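PDB 2VRS: sigma-C capsid protein, which attaches avian reovirus to host cells as a homotrimeric capsid fibre and induces apoptosis, this chain being its C-terminal part with coiled coil, beta-spiral and globular domain. Local coordinates for residues Val103-His108 against Thr112-Ser117; Glu79-Gln84 against Leu145-Pro150; Ile99-Asn104 against Leu203-Gly208; Met88-Gly91 against Asp97-Asp100. All blocks are in the same frame, centred on the assembly; numbering follows the deposited sequence.

Contact 1 of 4, residues Val103-His108 against Thr112-Ser117; sequences VNAHCH and TDYMMS
Val-103 to His-108 and Thr-112 to Ser-117 pair as antiparallel strands of a beta hairpin, their axes 4.5 Å apart at the closest point and their directions 162° apart. The hairpin belongs to the C-terminal beta-barrel domain. Asn-104 with Met-115 and His-106 with Asp-113 are the hydrogen-bonded pairs, each joined by two backbone bonds; Asn-104 N to Met-115 O is 2.8 Å. Val-103 with Met-116, Ala-105 with Tyr-114 and Cys-107 with Thr-112 are the non-hydrogen-bonded pairs, alternating with these.

One face carries Val-103, Ala-105, Cys-107, Thr-112, Tyr-114 and Met-116. CD1 of the Tyr-114 ring meets Ala-105 CB at 3.8 Å and also touches Val-103 CG1, both obliquely. Val-103 CG2 lies beside Met-116 CG at 3.7 Å, the two side chains pointing the same way. Thr-112 OG1 is near Cys-107 SG, but its hydrogen bond goes to Arg-147 O.

Asn-104, His-106, Asp-113 and Met-115 occupy the other face. Met-115 is bent at its second and third torsions, which folds CE back over the partner strand, 3.4 Å from Asn-104 O and near His-106 CB. One water links Asn-104 ND2 to Met-115 O. This face looks toward a second subunit, where Tyr-177 packs on Asn-104.

Asp-113 OD1 forms a salt bridge with Arg-111. Its OD2 takes a water shared with His-106 ND1. The ND1 of His-108 bonds Asp-210 of the second subunit. The other ring nitrogen, His-108 NE2, donates to the anti side of Asp-113 OD2 at 2.7 Å, almost in the imidazole plane but 32° out of the carboxylate plane.

Contact 2 of 4, residues Glu79-Gln84 against Leu145-Pro150; sequences EAQLMQ and LARLVP
Met-83 reaches from the strand beginning at Gln-81 to the short 3-10 turn Leu-145 to Leu-148, and its end makes the closer part of this contact. CG stands anti to the carbonyl carbon (chi1 -60°), and the chain beyond it is extended. This carries the sulfur and methyl across the gap between the backbones, which is wide: the nearest CA atoms, of Gln-81 and Arg-147, are 9.5 Å apart.

The methyl CE meets Arg-147 CB at 3.8 Å and CG at 4.0 Å, with the two side chains crossing at about a right angle. The sulfur SD touches Leu-148 CD2 at 4.0 Å. These contacts are apolar and buried. Within the turn, Leu-148 N is bonded to Leu-145 O at 2.9 Å.

The Gln-81 side is looser. This residue is partly exposed, and the end of its side chain merely passes the aliphatic part of Arg-147. The arginine bends at chi2 and chi3, so its guanidinium leads away from Met-83. There NH2 bonds Thr-211 OG1, and Tyr-65 makes a cation-pi contact with the group.

Leu-148 also packs on Leu-135 and Ile-138. Strand 98-108 lies beside strand 81-92, and its Cys-107 touches both Met-83 and Arg-147. The turn itself belongs to the loop between strand 128-134 and helix 152-155, so Met-83 joins that loop to the sheet.

Contact 3 of 4, residues Ile99-Asn104 against Leu203-Gly208; sequences IDMTVN and LTVRTG
Met-101 puts CG anti to the carbonyl carbon and then bends at chi2 (-56°) and chi3 (-71°), and this curls its sulfur and methyl toward Leu-203 and Val-205. Leu-203 turns CG anti to the backbone N and presents CD2 to the sulfur. Met-101 SD and Leu-203 CD2 are 4.1 Å apart, the side chains crossing at about a right angle.

The methyl goes further. Met-101 CE lies 3.7 Å from the backbone Leu-203 O and 4.2 Å from Val-205 CG2, so it touches the other strand's main chain as well as a side chain. Ile-99 adds CG2, which is 4.2 Å from the same Leu-203 CD2. That leucine methyl therefore faces both Ile-99 and Met-101. The touching residues are all buried.

The strand axes come no closer than 8.6 Å and make an angle of 43°, so these strands are not paired with each other here. Strand 111-119 lies between them in the sheet, and its Met-116 touches Met-101. Phe-133 also packs on Met-101, while Leu-131 and Val-163 cover Leu-203. Apolar side chains from several strands of a curled antiparallel sheet meeting in this way form the interior of a beta-barrel, here that of the C-terminal domain.

Contact 4 of 4, residues Met88-Gly91 against Asp97-Asp100; sequences MARG and DTID
Met-88 to Gly-91 and Asp-97 to Asp-100 run antiparallel near the turn of a beta hairpin, the strand axes 4.7 Å apart and 158° between their directions. Ala-89 and Ile-99 form a hydrogen-bonded pair, with Ala-89 N to Ile-99 O at 2.9 Å and Ile-99 N to Ala-89 O at 3.1 Å. Toward the turn, Gly-91 N donates to Asp-97 O at 2.7 Å, with an angle of 144° at the hydrogen. Asp-97 OD1 accepts from Thr-98 N, which comes from above the carboxylate plane, while Asp-97 OD2 bonds Thr-123 N.

One face carries Met-88, Arg-90, Thr-98 and Asp-100. Met-88 CG, anti to the backbone N (chi1 -170°), sits 3.8 Å from Thr-98 CB and 3.5 Å from Asp-100 OD1. The chain then bends at chi3, and its CE comes to lie 3.3 Å above the centre of the Arg-90 guanidinium plane. Arg-90 CG runs alongside Thr-98 CG2. The charged end of Arg-90 forms a salt bridge with Asp-137.

Ala-89 and Ile-99 point to the opposite face, where Ala-89 CB meets Ile-99 CG2 at 4.1 Å. This side is buried. Leu-131 and Phe-133 of strand 128-134 pack on Ala-89, and Leu-122 of strand 121-124 covers Ile-99. In the sheet, strand 81-92 pairs with strand 98-108 on one edge and with strand 128-134 on the other.

In the fold
All four contacts lie in the C-terminal domain. Each uses at least one strand of the same curled antiparallel sheet; in contact 2 the partner, 145-150, is a loop with a 3-10 segment. Strand 98-108 serves contacts 1, 3 and 4, and strand 81-92 serves contacts 2 and 4. Contacts 1 and 2 have centres about 8 Å apart; Cys-107 N and Gln-81 O, 2.8 Å apart, probably bond between them. Centre to centre, contact 3 is about 8 Å from contact 1, with Tyr-114 N and Thr-207 O 2.8 Å apart, and contact 4 about 11 Å from contact 3. Contacts 1, 2 and 3 touch a second subunit; contact 4 does not. A bound zinc ion is about 12 Å from the Leu-203 side chain.

Contact 1 of 4, residues Val103-His108 against Thr112-Ser117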
# COMPACT_ATOMS: atom_id res chain seq x y z
N VAL C 103 -19.11 -4.34 -19.58
CA VAL C 103 -18.28 -4.02 -18.39
C VAL C 103 -16.87 -3.67 -18.82
O VAL C 103 -16.26 -4.39 -19.60
CB VAL C 103 -18.18 -5.20 -17.38
CG1 VAL C 103 -17.26 -4.81 -16.21
CG2 VAL C 103 -19.59 -5.63 -16.87
N ASN C 104 -16.35 -2.55 -18.30
CA ASN C 104 -14.93 -2.29 -18.33
C ASN C 104 -14.41 -2.34 -16.89
O ASN C 104 -14.93 -1.64 -16.05
CB ASN C 104 -14.65 -0.89 -18.85
CG ASN C 104 -14.76 -0.81 -20.36
OD1 ASN C 104 -13.79 -1.04 -21.07
ND2 ASN C 104 -15.91 -0.45 -20.84
N ALA C 105 -13.42 -3.19 -16.66
CA ALA C 105 -12.80 -3.37 -15.36
C ALA C 105 -11.37 -2.86 -15.45
O ALA C 105 -10.53 -3.39 -16.18
CB ALA C 105 -12.87 -4.91 -14.94
N HIS C 106 -11.11 -1.76 -14.74
CA HIS C 106 -9.79 -1.17 -14.75
C HIS C 106 -9.03 -1.68 -13.55
O HIS C 106 -9.35 -1.34 -12.40
CB HIS C 106 -9.89 0.38 -14.73
CG HIS C 106 -8.55 1.06 -14.77
ND1 HIS C 106 -8.19 2.03 -13.85
CD2 HIS C 106 -7.49 0.91 -15.60
CE1 HIS C 106 -6.96 2.44 -14.12
NE2 HIS C 106 -6.52 1.79 -15.18
N CYS C 107 -8.01 -2.49 -13.82
CA CYS C 107 -7.29 -3.19 -12.74
C CYS C 107 -5.97 -2.48 -12.58
O CYS C 107 -5.17 -2.43 -13.51
CB CYS C 107 -7.08 -4.66 -13.09
SG CYS C 107 -8.58 -5.46 -13.62
N HIS C 108 -5.73 -1.89 -11.42
CA HIS C 108 -4.48 -1.15 -11.23
C HIS C 108 -4.01 -1.47 -9.81
O HIS C 108 -4.69 -1.14 -8.83
CB HIS C 108 -4.67 0.37 -11.49
CG HIS C 108 -5.80 1.00 -10.71
ND1 HIS C 108 -5.58 1.94 -9.73
CD2 HIS C 108 -7.15 0.82 -10.77
CE1 HIS C 108 -6.74 2.29 -9.18
NE2 HIS C 108 -7.71 1.64 -9.81
N THR C 112 -9.60 -2.88 -8.41
CA THR C 112 -10.34 -3.11 -9.65
C THR C 112 -11.57 -2.29 -9.67
O THR C 112 -12.42 -2.41 -8.79
CB THR C 112 -10.68 -4.61 -9.85
OG1 THR C 112 -9.44 -5.30 -10.02
CG2 THR C 112 -11.58 -4.81 -11.02
N ASP C 113 -11.63 -1.38 -10.65
CA ASP C 113 -12.78 -0.45 -10.76
C ASP C 113 -13.65 -0.84 -11.89
O ASP C 113 -13.15 -1.01 -13.01
CB ASP C 113 -12.28 1.00 -10.88
CG ASP C 113 -11.54 1.46 -9.59
OD1 ASP C 113 -12.13 1.26 -8.51
OD2 ASP C 113 -10.42 1.98 -9.68
N TYR C 114 -14.94 -1.04 -11.60
CA TYR C 114 -15.91 -1.46 -12.62
C TYR C 114 -16.68 -0.27 -13.17
O TYR C 114 -17.22 0.56 -12.43
CB TYR C 114 -16.94 -2.40 -11.99
CG TYR C 114 -16.47 -3.78 -11.68
CD1 TYR C 114 -15.81 -4.56 -12.63
CD2 TYR C 114 -16.78 -4.36 -10.44
CE1 TYR C 114 -15.42 -5.91 -12.34
CE2 TYR C 114 -16.43 -5.66 -10.17
CZ TYR C 114 -15.75 -6.43 -11.09
OH TYR C 114 -15.42 -7.74 -10.76
N MET C 115 -16.77 -0.21 -14.50
CA MET C 115 -17.65 0.74 -15.14
C MET C 115 -18.56 -0.09 -16.05
O MET C 115 -18.06 -0.73 -16.97
CB MET C 115 -16.80 1.72 -15.99
CG MET C 115 -16.12 2.80 -15.17
SD MET C 115 -14.61 2.35 -14.24
CE MET C 115 -13.60 1.44 -15.42
N MET C 116 -19.87 -0.08 -15.81
CA MET C 116 -20.81 -0.94 -16.58
C MET C 116 -21.95 -0.14 -17.17
O MET C 116 -22.46 0.81 -16.55
CB MET C 116 -21.46 -1.94 -15.65
CG MET C 116 -20.46 -2.72 -14.77
SD MET C 116 -21.40 -3.98 -13.84
CE MET C 116 -20.19 -4.53 -12.66
N SER C 117 -22.36 -0.53 -18.37
CA SER C 117 -23.52 0.09 -18.97
C SER C 117 -24.36 -0.98 -19.66
O SER C 117 -23.86 -2.04 -20.06
CB SER C 117 -23.11 1.19 -19.96
OG SER C 117 -22.36 0.65 -21.01
O HOH W 1 -18.77 0.09 -19.87
O HOH W 2 -9.71 3.41 -11.98

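Contact 2 of 4, residues Glu79-Gln84 against Leu145-Pro150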
# COMPACT_ATOMS: atom_id res chain seq x y z
N GLU C 79 1.74 -4.71 -14.35
CA GLU C 79 1.01 -3.91 -15.33
C GLU C 79 -0.49 -3.82 -15.01
O GLU C 79 -1.15 -4.82 -14.76
CB GLU C 79 1.17 -4.48 -16.74
CG GLU C 79 2.63 -4.43 -17.16
CD GLU C 79 2.81 -4.58 -18.67
OE1 GLU C 79 2.05 -5.36 -19.26
OE2 GLU C 79 3.69 -3.92 -19.25
N ALA C 80 -1.03 -2.60 -15.10
CA ALA C 80 -2.47 -2.39 -15.12
C ALA C 80 -3.09 -3.01 -16.37
O ALA C 80 -2.41 -3.23 -17.40
CB ALA C 80 -2.76 -0.86 -15.02
N GLN C 81 -4.39 -3.26 -16.29
CA GLN C 81 -5.16 -3.76 -17.41
C GLN C 81 -6.51 -3.10 -17.45
O GLN C 81 -7.09 -2.80 -16.41
CB GLN C 81 -5.49 -5.26 -17.22
CG GLN C 81 -4.37 -6.20 -17.03
CD GLN C 81 -4.91 -7.56 -16.63
OE1 GLN C 81 -4.68 -8.02 -15.51
NE2 GLN C 81 -5.67 -8.19 -17.53
N LEU C 82 -7.03 -2.95 -18.66
CA LEU C 82 -8.40 -2.55 -18.84
C LEU C 82 -9.09 -3.75 -19.50
O LEU C 82 -8.97 -3.96 -20.72
CB LEU C 82 -8.53 -1.27 -19.71
CG LEU C 82 -9.98 -0.71 -19.79
CD1 LEU C 82 -10.50 -0.17 -18.40
CD2 LEU C 82 -10.10 0.40 -20.81
N MET C 83 -9.82 -4.51 -18.70
CA MET C 83 -10.59 -5.66 -19.19
C MET C 83 -11.95 -5.24 -19.71
O MET C 83 -12.62 -4.39 -19.14
CB MET C 83 -10.81 -6.65 -18.06
CG MET C 83 -9.56 -7.20 -17.48
SD MET C 83 -10.10 -8.29 -16.13
CE MET C 83 -8.55 -8.88 -15.58
N GLN C 84 -12.38 -5.85 -20.81
CA GLN C 84 -13.69 -5.53 -21.41
C GLN C 84 -14.40 -6.88 -21.62
O GLN C 84 -13.86 -7.80 -22.26
CB GLN C 84 -13.51 -4.82 -22.75
CG GLN C 84 -12.73 -3.52 -22.62
CD GLN C 84 -12.45 -2.92 -23.97
OE1 GLN C 84 -11.30 -2.69 -24.33
NE2 GLN C 84 -13.50 -2.69 -24.74
N LEU C 145 -8.71 -13.95 -13.96
CA LEU C 145 -9.85 -13.98 -12.98
C LEU C 145 -9.58 -13.45 -11.57
O LEU C 145 -10.50 -12.94 -10.87
CB LEU C 145 -10.47 -15.38 -12.90
CG LEU C 145 -11.99 -15.46 -12.67
CD1 LEU C 145 -12.79 -14.47 -13.55
CD2 LEU C 145 -12.50 -16.87 -12.87
N ALA C 146 -8.32 -13.53 -11.14
CA ALA C 146 -7.95 -13.12 -9.80
C ALA C 146 -8.26 -11.64 -9.60
O ALA C 146 -8.53 -11.23 -8.49
CB ALA C 146 -6.49 -13.38 -9.56
N ARG C 147 -8.26 -10.88 -10.69
CA ARG C 147 -8.51 -9.39 -10.57
C ARG C 147 -9.98 -9.05 -10.34
O ARG C 147 -10.30 -7.87 -10.18
CB ARG C 147 -8.02 -8.64 -11.79
CG ARG C 147 -6.53 -8.89 -12.15
CD ARG C 147 -5.56 -7.99 -11.40
NE ARG C 147 -5.63 -8.10 -9.94
CZ ARG C 147 -5.06 -9.06 -9.20
NH1 ARG C 147 -4.35 -10.03 -9.77
NH2 ARG C 147 -5.20 -9.03 -7.88
N LEU C 148 -10.85 -10.06 -10.36
CA LEU C 148 -12.30 -9.83 -10.26
C LEU C 148 -12.84 -10.42 -8.97
O LEU C 148 -14.05 -10.51 -8.75
CB LEU C 148 -13.05 -10.45 -11.46
CG LEU C 148 -12.56 -10.02 -12.85
CD1 LEU C 148 -13.42 -10.66 -13.93
CD2 LEU C 148 -12.54 -8.50 -12.96
N VAL C 149 -11.91 -10.90 -8.14
CA VAL C 149 -12.24 -11.50 -6.83
C VAL C 149 -11.75 -10.59 -5.70
O VAL C 149 -10.55 -10.27 -5.62
CB VAL C 149 -11.58 -12.92 -6.66
CG1 VAL C 149 -11.96 -13.49 -5.30
CG2 VAL C 149 -12.09 -13.87 -7.76
N PRO C 150 -12.67 -10.16 -4.82
CA PRO C 150 -12.31 -9.27 -3.72
C PRO C 150 -11.48 -9.99 -2.65
O PRO C 150 -11.61 -11.22 -2.49
CB PRO C 150 -13.66 -8.88 -3.12
CG PRO C 150 -14.55 -10.12 -3.43
CD PRO C 150 -14.11 -10.49 -4.82

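Contact 3 of 4, residues Ile99-Asn104 against Leu203-Gly208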
# COMPACT_ATOMS: atom_id res chain seq x y z
N ILE C 99 -30.25 -8.64 -17.25
CA ILE C 99 -29.85 -7.54 -18.09
C ILE C 99 -28.41 -7.71 -18.42
O ILE C 99 -27.59 -8.04 -17.55
CB ILE C 99 -30.17 -6.14 -17.46
CG1 ILE C 99 -29.92 -4.99 -18.49
CG2 ILE C 99 -29.39 -5.93 -16.16
CD1 ILE C 99 -30.58 -3.68 -18.11
N ASP C 100 -28.10 -7.55 -19.70
CA ASP C 100 -26.76 -7.70 -20.22
C ASP C 100 -25.97 -6.42 -20.06
O ASP C 100 -26.31 -5.37 -20.64
CB ASP C 100 -26.82 -8.08 -21.70
CG ASP C 100 -27.14 -9.55 -21.91
OD1 ASP C 100 -27.00 -10.38 -20.96
OD2 ASP C 100 -27.53 -9.89 -23.04
N MET C 101 -24.92 -6.51 -19.25
CA MET C 101 -24.05 -5.36 -19.00
C MET C 101 -22.76 -5.43 -19.80
O MET C 101 -22.07 -6.45 -19.82
CB MET C 101 -23.66 -5.29 -17.50
CG MET C 101 -24.85 -5.26 -16.54
SD MET C 101 -26.05 -3.92 -16.82
CE MET C 101 -25.04 -2.52 -16.27
N THR C 102 -22.41 -4.32 -20.43
CA THR C 102 -21.07 -4.17 -20.98
C THR C 102 -20.16 -3.60 -19.89
O THR C 102 -20.43 -2.54 -19.31
CB THR C 102 -21.13 -3.21 -22.19
OG1 THR C 102 -21.96 -3.85 -23.18
CG2 THR C 102 -19.75 -2.91 -22.75
N VAL C 103 -19.11 -4.34 -19.58
CA VAL C 103 -18.28 -4.02 -18.39
C VAL C 103 -16.87 -3.67 -18.82
O VAL C 103 -16.26 -4.39 -19.60
CB VAL C 103 -18.18 -5.20 -17.38
CG1 VAL C 103 -17.26 -4.81 -16.21
CG2 VAL C 103 -19.59 -5.63 -16.87
N ASN C 104 -16.35 -2.55 -18.30
CA ASN C 104 -14.93 -2.29 -18.33
C ASN C 104 -14.41 -2.34 -16.89
O ASN C 104 -14.93 -1.64 -16.05
CB ASN C 104 -14.65 -0.89 -18.85
CG ASN C 104 -14.76 -0.81 -20.36
OD1 ASN C 104 -13.79 -1.04 -21.07
ND2 ASN C 104 -15.91 -0.45 -20.84
N LEU C 203 -29.11 1.27 -17.83
CA LEU C 203 -28.58 1.13 -16.47
C LEU C 203 -27.07 1.28 -16.51
O LEU C 203 -26.41 0.71 -17.39
CB LEU C 203 -28.97 -0.25 -15.88
CG LEU C 203 -28.43 -0.65 -14.50
CD1 LEU C 203 -29.02 0.20 -13.32
CD2 LEU C 203 -28.73 -2.17 -14.30
N THR C 204 -26.49 2.07 -15.59
CA THR C 204 -25.04 2.14 -15.46
C THR C 204 -24.74 1.76 -14.00
O THR C 204 -25.55 2.02 -13.09
CB THR C 204 -24.46 3.57 -15.75
OG1 THR C 204 -24.94 4.46 -14.75
CG2 THR C 204 -24.86 4.07 -17.16
N VAL C 205 -23.63 1.06 -13.81
CA VAL C 205 -23.22 0.65 -12.45
C VAL C 205 -21.73 1.03 -12.38
O VAL C 205 -20.95 0.72 -13.30
CB VAL C 205 -23.35 -0.89 -12.26
CG1 VAL C 205 -22.72 -1.33 -10.95
CG2 VAL C 205 -24.84 -1.34 -12.26
N ARG C 206 -21.36 1.77 -11.35
CA ARG C 206 -19.95 2.11 -11.10
C ARG C 206 -19.62 1.78 -9.65
O ARG C 206 -20.32 2.21 -8.72
CB ARG C 206 -19.69 3.60 -11.36
CG ARG C 206 -19.99 4.00 -12.77
CD ARG C 206 -19.29 5.29 -13.13
NE ARG C 206 -17.84 5.22 -12.89
CZ ARG C 206 -17.01 6.24 -13.13
NH1 ARG C 206 -17.50 7.37 -13.61
NH2 ARG C 206 -15.71 6.12 -12.90
N THR C 207 -18.56 1.01 -9.50
CA THR C 207 -18.09 0.61 -8.19
C THR C 207 -16.65 0.15 -8.32
O THR C 207 -16.07 0.17 -9.39
CB THR C 207 -19.04 -0.47 -7.53
OG1 THR C 207 -18.68 -0.62 -6.13
CG2 THR C 207 -18.95 -1.85 -8.24
N GLY C 208 -16.03 -0.20 -7.20
CA GLY C 208 -14.71 -0.79 -7.29
C GLY C 208 -14.50 -1.64 -6.06
O GLY C 208 -15.25 -1.55 -5.05

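Contact 4 of 4, residues Met88-Gly91 against Asp97-Asp100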
# COMPACT_ATOMS: atom_id res chain seq x y z
N MET C 88 -24.01 -10.93 -17.57
CA MET C 88 -25.46 -10.97 -17.41
C MET C 88 -25.75 -10.84 -15.93
O MET C 88 -25.37 -11.70 -15.13
CB MET C 88 -26.07 -12.27 -17.98
CG MET C 88 -27.60 -12.19 -18.06
SD MET C 88 -28.32 -13.85 -18.18
CE MET C 88 -27.76 -14.65 -16.65
N ALA C 89 -26.35 -9.72 -15.55
CA ALA C 89 -26.69 -9.52 -14.17
C ALA C 89 -28.10 -10.06 -13.93
O ALA C 89 -28.99 -9.90 -14.77
CB ALA C 89 -26.67 -8.04 -13.86
N ARG C 90 -28.34 -10.59 -12.73
CA ARG C 90 -29.61 -11.22 -12.46
C ARG C 90 -30.45 -10.48 -11.47
O ARG C 90 -30.03 -10.28 -10.34
CB ARG C 90 -29.36 -12.65 -11.95
CG ARG C 90 -28.71 -13.53 -13.01
CD ARG C 90 -28.42 -14.85 -12.32
NE ARG C 90 -27.79 -15.79 -13.21
CZ ARG C 90 -28.44 -16.65 -13.97
NH1 ARG C 90 -29.78 -16.68 -13.96
NH2 ARG C 90 -27.75 -17.47 -14.74
N GLY C 91 -31.64 -10.07 -11.90
CA GLY C 91 -32.59 -9.43 -11.00
C GLY C 91 -33.15 -10.45 -10.04
O GLY C 91 -33.47 -11.58 -10.45
N ASP C 97 -36.02 -10.47 -13.85
CA ASP C 97 -35.46 -10.27 -15.18
C ASP C 97 -33.92 -10.31 -15.12
O ASP C 97 -33.32 -10.28 -14.05
CB ASP C 97 -35.99 -8.93 -15.68
CG ASP C 97 -35.98 -8.80 -17.17
OD1 ASP C 97 -35.54 -9.74 -17.89
OD2 ASP C 97 -36.43 -7.72 -17.62
N THR C 98 -33.29 -10.41 -16.28
CA THR C 98 -31.83 -10.31 -16.38
C THR C 98 -31.49 -9.14 -17.32
O THR C 98 -32.34 -8.66 -18.09
CB THR C 98 -31.19 -11.59 -16.94
OG1 THR C 98 -31.74 -11.87 -18.23
CG2 THR C 98 -31.46 -12.81 -16.04
N ILE C 99 -30.25 -8.64 -17.25
CA ILE C 99 -29.85 -7.54 -18.09
C ILE C 99 -28.41 -7.71 -18.42
O ILE C 99 -27.59 -8.04 -17.55
CB ILE C 99 -30.17 -6.14 -17.46
CG1 ILE C 99 -29.92 -4.99 -18.49
CG2 ILE C 99 -29.39 -5.93 -16.16
CD1 ILE C 99 -30.58 -3.68 -18.11
N ASP C 100 -28.10 -7.55 -19.70
CA ASP C 100 -26.76 -7.70 -20.22
C ASP C 100 -25.97 -6.42 -20.06
O ASP C 100 -26.31 -5.37 -20.64
CB ASP C 100 -26.82 -8.08 -21.70
CG ASP C 100 -27.14 -9.55 -21.91
OD1 ASP C 100 -27.00 -10.38 -20.96
OD2 ASP C 100 -27.53 -9.89 -23.04
O HOH W 3 -32.96 -12.92 -12.60